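Local coordinates for AP endonuclease, family 2 (Brucella melitensis biovar Abortus, PDB 3NGF), which probably interconverts hydroxypyruvate and tartronate semialdehyde as a manganese-binding isomerase of the hyi family, built on a xylose isomerase-like TIM barrel, at residues Thr146-Pro151 against Ala181-Leu186. Sequence-based numbering, arbitrary orientation.
With MN (manganese (II) ion), chain C.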
loop_
_atom_site.group_PDB
_atom_site.type_symbol
_atom_site.label_atom_id
_atom_site.label_comp_id
_atom_site.label_asym_id
_atom_site.label_seq_id
_atom_site.Cartn_x
_atom_site.Cartn_y
_atom_site.Cartn_z
ATOM N N THR A 146 -5.098 -9.156 6.347
ATOM C CA THR A 146 -3.785 -9.499 5.808
ATOM C C THR A 146 -2.816 -8.322 6.061
ATOM O O THR A 146 -3.210 -7.165 5.976
ATOM C CB THR A 146 -3.874 -9.785 4.296
ATOM O OG1 THR A 146 -4.621 -10.985 4.071
ATOM C CG2 THR A 146 -2.462 -9.925 3.636
ATOM N N VAL A 147 -1.567 -8.629 6.427
ATOM C CA VAL A 147 -0.513 -7.624 6.569
ATOM C C VAL A 147 0.448 -7.722 5.397
ATOM O O VAL A 147 0.867 -8.824 5.022
ATOM C CB VAL A 147 0.261 -7.751 7.914
ATOM C CG1 VAL A 147 0.842 -9.146 8.129
ATOM C CG2 VAL A 147 1.336 -6.661 8.050
ATOM N N LEU A 148 0.825 -6.572 4.847
ATOM C CA LEU A 148 1.693 -6.541 3.684
ATOM C C LEU A 148 3.024 -5.889 3.937
ATOM O O LEU A 148 3.149 -4.962 4.750
ATOM C CB LEU A 148 1.026 -5.790 2.524
ATOM C CG LEU A 148 -0.337 -6.277 2.056
ATOM C CD1 LEU A 148 -0.833 -5.407 0.870
ATOM C CD2 LEU A 148 -0.321 -7.778 1.728
ATOM N N VAL A 149 4.007 -6.361 3.168
ATOM C CA VAL A 149 5.314 -5.718 3.047
ATOM C C VAL A 149 5.363 -5.088 1.665
ATOM O O VAL A 149 5.008 -5.741 0.668
ATOM C CB VAL A 149 6.490 -6.741 3.233
ATOM C CG1 VAL A 149 6.325 -8.027 2.358
ATOM C CG2 VAL A 149 7.885 -6.063 2.968
ATOM N N GLU A 150 5.800 -3.828 1.603
ATOM C CA GLU A 150 5.894 -3.089 0.330
ATOM C C GLU A 150 7.328 -2.711 -0.005
ATOM O O GLU A 150 7.881 -1.801 0.620
ATOM C CB GLU A 150 5.102 -1.794 0.361
ATOM C CG GLU A 150 4.972 -1.156 -1.034
ATOM C CD GLU A 150 4.442 0.274 -1.056
ATOM O OE1 GLU A 150 4.183 0.908 -0.020
ATOM O OE2 GLU A 150 4.276 0.762 -2.180
ATOM N N PRO A 151 7.918 -3.380 -0.998
ATOM C CA PRO A 151 9.223 -2.889 -1.498
ATOM C C PRO A 151 9.092 -1.469 -2.042
ATOM O O PRO A 151 8.151 -1.169 -2.778
ATOM C CB PRO A 151 9.562 -3.883 -2.618
ATOM C CG PRO A 151 8.787 -5.111 -2.272
ATOM C CD PRO A 151 7.520 -4.631 -1.654
ATOM N N ALA A 181 1.476 -11.045 2.748
ATOM C CA ALA A 181 1.819 -10.994 1.323
ATOM C C ALA A 181 2.557 -9.723 0.971
ATOM O O ALA A 181 2.881 -8.918 1.830
ATOM C CB ALA A 181 0.578 -11.159 0.444
ATOM N N VAL A 182 2.844 -9.575 -0.311
ATOM C CA VAL A 182 3.557 -8.430 -0.849
ATOM C C VAL A 182 2.562 -7.402 -1.398
ATOM O O VAL A 182 1.515 -7.757 -1.974
ATOM C CB VAL A 182 4.496 -8.874 -1.976
ATOM C CG1 VAL A 182 5.244 -7.647 -2.622
ATOM C CG2 VAL A 182 5.521 -9.900 -1.434
ATOM N N GLN A 183 2.869 -6.128 -1.160
ATOM C CA GLN A 183 2.188 -5.011 -1.789
ATOM C C GLN A 183 3.046 -4.606 -3.000
ATOM O O GLN A 183 4.159 -4.109 -2.837
ATOM C CB GLN A 183 2.065 -3.869 -0.790
ATOM C CG GLN A 183 1.373 -2.600 -1.302
ATOM C CD GLN A 183 1.083 -1.629 -0.193
ATOM O OE1 GLN A 183 0.792 -2.022 0.930
ATOM N NE2 GLN A 183 1.130 -0.339 -0.501
ATOM N N LEU A 184 2.533 -4.871 -4.195
ATOM C CA LEU A 184 3.265 -4.666 -5.457
ATOM C C LEU A 184 2.917 -3.294 -6.055
ATOM O O LEU A 184 1.883 -3.138 -6.729
ATOM C CB LEU A 184 2.881 -5.792 -6.424
ATOM C CG LEU A 184 3.429 -5.773 -7.851
ATOM C CD1 LEU A 184 4.949 -5.632 -7.846
ATOM C CD2 LEU A 184 2.966 -7.013 -8.661
ATOM N N ASP A 185 3.746 -2.301 -5.756
ATOM C CA ASP A 185 3.633 -0.958 -6.339
ATOM C C ASP A 185 4.506 -0.963 -7.610
ATOM O O ASP A 185 5.759 -1.128 -7.553
ATOM C CB ASP A 185 4.058 0.071 -5.286
ATOM C CG ASP A 185 3.965 1.518 -5.758
ATOM O OD1 ASP A 185 4.167 1.763 -6.947
ATOM O OD2 ASP A 185 3.744 2.440 -4.933
ATOM N N LEU A 186 3.842 -0.860 -8.758
ATOM C CA LEU A 186 4.532 -1.092 -10.033
ATOM C C LEU A 186 5.486 0.045 -10.358
ATOM O O LEU A 186 6.448 -0.104 -11.141
ATOM C CB LEU A 186 3.514 -1.333 -11.156
ATOM C CG LEU A 186 2.764 -2.653 -11.048
ATOM C CD1 LEU A 186 1.626 -2.694 -12.057
ATOM C CD2 LEU A 186 3.723 -3.860 -11.226
HETATM MN MN MN C . 3.262 2.570 -2.774
HETATM O O HOH W 1 2.569 2.703 -0.409
HETATM O O HOH W 2 6.159 -2.503 -4.073
HETATM O O HOH W 3 4.889 4.016 -2.134
#
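V147, V149, A181 and Q183 join two neighbouring parallel strands of the TIM barrel, whose short segments 146-149 and 181-185 are inclined at 55° in keeping with the twist of a closed barrel, through three backbone bonds: A181 N to V147 O, V149 N to A181 O (3.1 Å) and Q183 N to V149 O (2.8 Å). Helix 165-175 links the strands as a beta-alpha-beta unit. L148 and A181 point to the barrel interior, where the short methyl of A181 lets the leucine lie over it: L148 CD2 is 3.7 Å from A181 CB, while CD1 packs against Q183 CB. The branched V149 and V182 turn to the other face, toward the surrounding helices, V149 touching F129, F133 and V172. P151, just past the strand, sets its CD against V182 CG1.

At the C-terminal ends polar residues take over, as is usual for TIM-barrel active sites. E150, predicted to be a proton donor or acceptor, has CG anti to its backbone N (chi1 -169°), and its extended chain brings OE2 within 2.2 Å of the manganese. D185 adds OD2 to the same ion, its carboxylate nearly coplanar with that of E150; Q211, E247 and two waters complete the site. The Q183 amide stacks on the E150 carboxylate, planes 23° apart, which leaves NE2 3.3 Å from E150 OE1 at an angle too poor for a hydrogen bond. Instead NE2 donates to OE1 of the metal ligand Q211, a second-shell role in which an amide supplies an N-H without bringing a charge. One water bridges the strand ends, donating to P151 O and Q183 O and accepting from D185 N at 2.9 Å.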